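Local coordinates for xylose isomerase-like TIM barrel domain-containing protein (Thermus thermophilus, PDB 3AYT) that is of uncharacterised function but binds zinc in a TIM barrel and, judging by its family, may cleave DNA at apurinic or apyrimidinic sites, at residues A[106-111]-A[140-145]; A[110-115]-A[146-151]. All coordinates share one frame; numbering follows the deposited sequence.

Following the chain from its N terminus, the barrel strand 92-96 is succeeded by helix 105-118, then helix 120-129, strand 132-136, a loop and helix 147-152. Interaction 1 brings the first half of helix 105-118 against the loop 140-145; interaction 2 brings its continuation, 110-115, against the start of helix 147-152. Since both segments of interaction 2 begin further along, the first sharing Glu110 and Arg111 with interaction 1, the two closures run in step, overlapping rather than one enclosing the other. They abut directly, with Ala145 O against Ala112 CB and Leu109 CD1 against Pro148 CG. Together they tie two successive beta-alpha units of the barrel wall, helix beside loop and then helix beside helix.

Interaction 1 (A[106-111]-A[140-145]); sequences EEALER and EPHPEA
Leu109 reaches from helix 105-118 toward the loop 140-145 with one branch of its side chain. Its CB leaves the helix alongside the loop; CG then swings anti to the backbone N (chi1 -167°), and from there CD1 ends 3.4 Å from Glu144 O. Beside it the short methyl of Ala108 points toward the loop and carries the central packing. Ala108 CB lies only 3.4 Å from Pro141 CD, tighter than usual for two carbons, and 3.7 Å from Ala145 CB. It also meets the His142 ring at its edge, near the ring plane, with CE1 4.3 Å away. Alanine suits this place because its single methyl fits the shallow space between the rigid, apolar Pro141 ring and the Ala145 methyl. The backbones are joined by a water that donates to both Ala108 O and Ala145 O, at 2.8 Å each, bridging two carbonyls that cannot bond to each other. Within the loop, Ala145 N bonds to His142 O, helping to shape the turn that leads into helix 147-152. The arrangement belongs to a TIM barrel's outer layer: the loop following strand 132-136, at the strand's C-terminal end, packs on helix 105-118, the first helix after strand 92-96.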
loop_
_atom_site.group_PDB
_atom_site.type_symbol
_atom_site.label_atom_id
_atom_site.label_comp_id
_atom_site.label_asym_id
_atom_site.label_seq_id
_atom_site.Cartn_x
_atom_site.Cartn_y
_atom_site.Cartn_z
ATOM N N GLU A 106 -1.234 21.732 8.346
ATOM C CA GLU A 106 -0.481 22.062 9.557
ATOM C C GLU A 106 -0.632 20.993 10.639
ATOM O O GLU A 106 0.347 20.618 11.284
ATOM C CB GLU A 106 -0.883 23.436 10.114
ATOM C CG GLU A 106 -0.558 24.606 9.193
ATOM C CD GLU A 106 -1.712 24.996 8.279
ATOM O OE1 GLU A 106 -1.767 26.176 7.866
ATOM O OE2 GLU A 106 -2.571 24.142 7.971
ATOM N N GLU A 107 -1.855 20.511 10.831
ATOM C CA GLU A 107 -2.116 19.434 11.788
ATOM C C GLU A 107 -1.374 18.164 11.370
ATOM O O GLU A 107 -0.810 17.453 12.206
ATOM C CB GLU A 107 -3.619 19.164 11.887
ATOM C CG GLU A 107 -4.373 20.233 12.675
ATOM C CD GLU A 107 -5.884 20.129 12.553
ATOM O OE1 GLU A 107 -6.397 19.456 11.633
ATOM O OE2 GLU A 107 -6.571 20.739 13.392
ATOM N N ALA A 108 -1.366 17.902 10.068
ATOM C CA ALA A 108 -0.733 16.711 9.532
ATOM C C ALA A 108 0.773 16.775 9.752
ATOM O O ALA A 108 1.401 15.769 10.093
ATOM C CB ALA A 108 -1.072 16.545 8.061
ATOM N N LEU A 109 1.344 17.964 9.580
ATOM C CA LEU A 109 2.774 18.166 9.795
ATOM C C LEU A 109 3.143 17.901 11.257
ATOM O O LEU A 109 4.178 17.304 11.540
ATOM C CB LEU A 109 3.204 19.571 9.344
ATOM C CG LEU A 109 4.704 19.855 9.205
ATOM C CD1 LEU A 109 5.426 18.816 8.330
ATOM C CD2 LEU A 109 4.946 21.269 8.680
ATOM N N GLU A 110 2.267 18.311 12.170
ATOM C CA GLU A 110 2.444 18.060 13.599
ATOM C C GLU A 110 2.393 16.573 13.977
ATOM O O GLU A 110 2.919 16.186 15.018
ATOM C CB GLU A 110 1.425 18.862 14.418
ATOM C CG GLU A 110 1.709 20.364 14.415
ATOM C CD GLU A 110 0.667 21.178 15.156
ATOM O OE1 GLU A 110 -0.445 20.660 15.407
ATOM O OE2 GLU A 110 0.964 22.348 15.485
ATOM N N ARG A 111 1.765 15.749 13.136
ATOM C CA ARG A 111 1.742 14.297 13.347
ATOM C C ARG A 111 3.045 13.627 12.925
ATOM O O ARG A 111 3.330 12.518 13.367
ATOM C CB ARG A 111 0.592 13.633 12.576
ATOM C CG ARG A 111 -0.718 13.483 13.350
ATOM C CD ARG A 111 -1.764 12.708 12.540
ATOM N NE ARG A 111 -1.386 11.313 12.296
ATOM C CZ ARG A 111 -1.936 10.257 12.900
ATOM N NH1 ARG A 111 -2.905 10.417 13.795
ATOM N NH2 ARG A 111 -1.512 9.029 12.604
ATOM N N GLU A 140 -3.423 12.027 4.190
ATOM C CA GLU A 140 -2.511 13.163 4.336
ATOM C C GLU A 140 -2.899 14.231 3.319
ATOM O O GLU A 140 -3.126 13.903 2.158
ATOM C CB GLU A 140 -1.058 12.737 4.103
ATOM C CG GLU A 140 -0.481 11.808 5.177
ATOM C CD GLU A 140 -0.869 10.330 4.990
ATOM O OE1 GLU A 140 -1.548 9.979 4.001
ATOM O OE2 GLU A 140 -0.481 9.514 5.846
ATOM N N PRO A 141 -2.992 15.505 3.751
ATOM C CA PRO A 141 -3.359 16.585 2.825
ATOM C C PRO A 141 -2.298 16.817 1.745
ATOM O O PRO A 141 -2.640 17.194 0.622
ATOM C CB PRO A 141 -3.462 17.829 3.723
ATOM C CG PRO A 141 -3.414 17.341 5.125
ATOM C CD PRO A 141 -2.798 15.984 5.129
ATOM N N HIS A 142 -1.030 16.569 2.083
ATOM C CA HIS A 142 0.091 16.946 1.214
ATOM C C HIS A 142 1.349 16.086 1.439
ATOM O O HIS A 142 1.482 15.451 2.488
ATOM C CB HIS A 142 0.397 18.449 1.362
ATOM C CG HIS A 142 0.805 18.873 2.743
ATOM N ND1 HIS A 142 0.352 18.255 3.891
ATOM C CD2 HIS A 142 1.591 19.895 3.154
ATOM C CE1 HIS A 142 0.868 18.856 4.947
ATOM N NE2 HIS A 142 1.608 19.868 4.528
ATOM N N PRO A 143 2.262 16.041 0.444
ATOM C CA PRO A 143 3.476 15.224 0.600
ATOM C C PRO A 143 4.394 15.734 1.711
ATOM O O PRO A 143 5.159 14.961 2.296
ATOM C CB PRO A 143 4.161 15.322 -0.776
ATOM C CG PRO A 143 3.548 16.532 -1.436
ATOM C CD PRO A 143 2.139 16.592 -0.918
ATOM N N GLU A 144 4.289 17.022 2.025
ATOM C CA GLU A 144 5.037 17.590 3.141
ATOM C C GLU A 144 4.700 16.940 4.488
ATOM O O GLU A 144 5.499 16.995 5.415
ATOM C CB GLU A 144 4.848 19.108 3.213
ATOM C CG GLU A 144 5.572 19.875 2.112
ATOM C CD GLU A 144 4.795 19.932 0.805
ATOM O OE1 GLU A 144 5.337 20.498 -0.172
ATOM O OE2 GLU A 144 3.657 19.409 0.743
ATOM N N ALA A 145 3.519 16.338 4.592
ATOM C CA ALA A 145 3.118 15.628 5.810
ATOM C C ALA A 145 3.916 14.328 5.997
ATOM O O ALA A 145 4.106 13.873 7.131
ATOM C CB ALA A 145 1.633 15.326 5.774
HETATM O O HOH W 1 2.110 13.263 8.948
#

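Interaction 2 (A[110-115]-A[146-151]); sequences ERALPL and LRPVLE
Ala112 and Val149 lie nearest each other where helices 110-115 and 147-151 come closest along their backbones, with CA atoms 5.6 Å apart. The short axes approach to 8.4 Å and run nearly parallel, crossing at -22°, a close spacing that the small Ala112 helps to permit. The chief bump on the first helix is the methyl of Ala112, directed at the second. It enters the shallow hollow between Pro148 and Val149, with Ala112 CB 3.9 Å from Pro148 CB and 4.0 Å from Val149 CG2. The reply comes from Val149. Its CG1 stands anti to the backbone N (chi1 -171°), which leaves CG2 anti to the carbonyl carbon and sends it across to the first helix. There CG2 settles 3.6 Å from Ala112 O and 4.2 Å from Leu115 CD2, filling the dip between the alanine backbone and the leucine one turn along. A beta-branched valine, broad close to its backbone, suits so narrow a gap, whereas Leu115 needs its longer chain to reach the same methyl. At the outer margin Leu113 bends its tip inward until CD2 is 4.3 Å from Pro148 CB, bordering the Ala112 methyl on that side. Pro148 fits the first turn of its helix, where the missing N-H costs no bond to a preceding turn, and its ring offers a stiff apolar ridge. The side chains that meet are all apolar and largely buried, with the carbonyl oxygen of Ala112 as the one polar atom touched. The two helices lie side by side in the outer layer of the barrel, where Val149 also packs on Leu135 of strand 132-136 and Leu157 of strand 157-162, while Leu115 touches Ser97 in the loop that follows strand 92-96.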
loop_
_atom_site.group_PDB
_atom_site.type_symbol
_atom_site.label_atom_id
_atom_site.label_comp_id
_atom_site.label_asym_id
_atom_site.label_seq_id
_atom_site.Cartn_x
_atom_site.Cartn_y
_atom_site.Cartn_z
ATOM N N GLU A 110 2.267 18.311 12.170
ATOM C CA GLU A 110 2.444 18.060 13.599
ATOM C C GLU A 110 2.393 16.573 13.977
ATOM O O GLU A 110 2.919 16.186 15.018
ATOM C CB GLU A 110 1.425 18.862 14.418
ATOM C CG GLU A 110 1.709 20.364 14.415
ATOM C CD GLU A 110 0.667 21.178 15.156
ATOM O OE1 GLU A 110 -0.445 20.660 15.407
ATOM O OE2 GLU A 110 0.964 22.348 15.485
ATOM N N ARG A 111 1.765 15.749 13.136
ATOM C CA ARG A 111 1.742 14.297 13.347
ATOM C C ARG A 111 3.045 13.627 12.925
ATOM O O ARG A 111 3.330 12.518 13.367
ATOM C CB ARG A 111 0.592 13.633 12.576
ATOM C CG ARG A 111 -0.718 13.483 13.350
ATOM C CD ARG A 111 -1.764 12.708 12.540
ATOM N NE ARG A 111 -1.386 11.313 12.296
ATOM C CZ ARG A 111 -1.936 10.257 12.900
ATOM N NH1 ARG A 111 -2.905 10.417 13.795
ATOM N NH2 ARG A 111 -1.512 9.029 12.604
ATOM N N ALA A 112 3.829 14.294 12.077
ATOM C CA ALA A 112 4.953 13.636 11.392
ATOM C C ALA A 112 5.979 13.018 12.339
ATOM O O ALA A 112 6.221 11.816 12.298
ATOM C CB ALA A 112 5.630 14.579 10.406
ATOM N N LEU A 113 6.569 13.833 13.203
ATOM C CA LEU A 113 7.607 13.327 14.096
ATOM C C LEU A 113 7.069 12.351 15.166
ATOM O O LEU A 113 7.716 11.337 15.437
ATOM C CB LEU A 113 8.457 14.463 14.688
ATOM C CG LEU A 113 9.251 15.316 13.676
ATOM C CD1 LEU A 113 10.187 16.311 14.390
ATOM C CD2 LEU A 113 10.035 14.485 12.647
ATOM N N PRO A 114 5.880 12.633 15.752
ATOM C CA PRO A 114 5.288 11.613 16.630
ATOM C C PRO A 114 5.056 10.281 15.907
ATOM O O PRO A 114 5.276 9.223 16.490
ATOM C CB PRO A 114 3.946 12.238 17.030
ATOM C CG PRO A 114 4.205 13.690 16.994
ATOM C CD PRO A 114 5.119 13.895 15.812
ATOM N N LEU A 115 4.619 10.334 14.649
ATOM C CA LEU A 115 4.432 9.108 13.873
ATOM C C LEU A 115 5.764 8.405 13.613
ATOM O O LEU A 115 5.878 7.189 13.796
ATOM C CB LEU A 115 3.700 9.376 12.553
ATOM C CG LEU A 115 3.493 8.131 11.673
ATOM C CD1 LEU A 115 2.545 7.147 12.340
ATOM C CD2 LEU A 115 2.989 8.512 10.297
ATOM N N LEU A 146 4.399 13.760 4.886
ATOM C CA LEU A 146 5.119 12.477 4.909
ATOM C C LEU A 146 6.643 12.590 4.788
ATOM O O LEU A 146 7.378 11.730 5.288
ATOM C CB LEU A 146 4.583 11.535 3.815
ATOM C CG LEU A 146 3.131 11.064 3.981
ATOM C CD1 LEU A 146 2.690 10.202 2.802
ATOM C CD2 LEU A 146 2.936 10.310 5.300
ATOM N N ARG A 147 7.120 13.644 4.129
ATOM C CA ARG A 147 8.559 13.795 3.911
ATOM C C ARG A 147 9.389 13.637 5.208
ATOM O O ARG A 147 10.377 12.908 5.202
ATOM C CB ARG A 147 8.886 15.111 3.184
ATOM C CG ARG A 147 10.385 15.285 2.891
ATOM C CD ARG A 147 10.674 16.462 1.964
ATOM N NE ARG A 147 10.200 16.231 0.598
ATOM C CZ ARG A 147 10.825 15.487 -0.314
ATOM N NH1 ARG A 147 11.956 14.856 -0.024
ATOM N NH2 ARG A 147 10.301 15.357 -1.525
ATOM N N PRO A 148 8.982 14.300 6.319
ATOM C CA PRO A 148 9.756 14.176 7.560
ATOM C C PRO A 148 9.748 12.757 8.137
ATOM O O PRO A 148 10.740 12.336 8.754
ATOM C CB PRO A 148 9.039 15.131 8.529
ATOM C CG PRO A 148 8.204 16.023 7.659
ATOM C CD PRO A 148 7.806 15.169 6.513
ATOM N N VAL A 149 8.651 12.030 7.940
ATOM C CA VAL A 149 8.571 10.641 8.394
ATOM C C VAL A 149 9.586 9.784 7.635
ATOM O O VAL A 149 10.327 9.003 8.242
ATOM C CB VAL A 149 7.151 10.041 8.250
ATOM C CG1 VAL A 149 7.079 8.678 8.940
ATOM C CG2 VAL A 149 6.095 10.987 8.814
ATOM N N LEU A 150 9.619 9.947 6.313
ATOM C CA LEU A 150 10.580 9.241 5.464
ATOM C C LEU A 150 12.024 9.643 5.770
ATOM O O LEU A 150 12.900 8.784 5.879
ATOM C CB LEU A 150 10.275 9.473 3.978
ATOM C CG LEU A 150 8.896 9.026 3.480
ATOM C CD1 LEU A 150 8.642 9.517 2.064
ATOM C CD2 LEU A 150 8.768 7.498 3.551
ATOM N N GLU A 151 12.268 10.943 5.911
ATOM C CA GLU A 151 13.619 11.430 6.200
ATOM C C GLU A 151 14.119 10.948 7.567
ATOM O O GLU A 151 15.279 10.556 7.704
ATOM C CB GLU A 151 13.690 12.959 6.097
ATOM C CG GLU A 151 13.669 13.463 4.655
ATOM C CD GLU A 151 13.739 14.979 4.544
ATOM O OE1 GLU A 151 13.597 15.677 5.571
ATOM O OE2 GLU A 151 13.935 15.476 3.417
#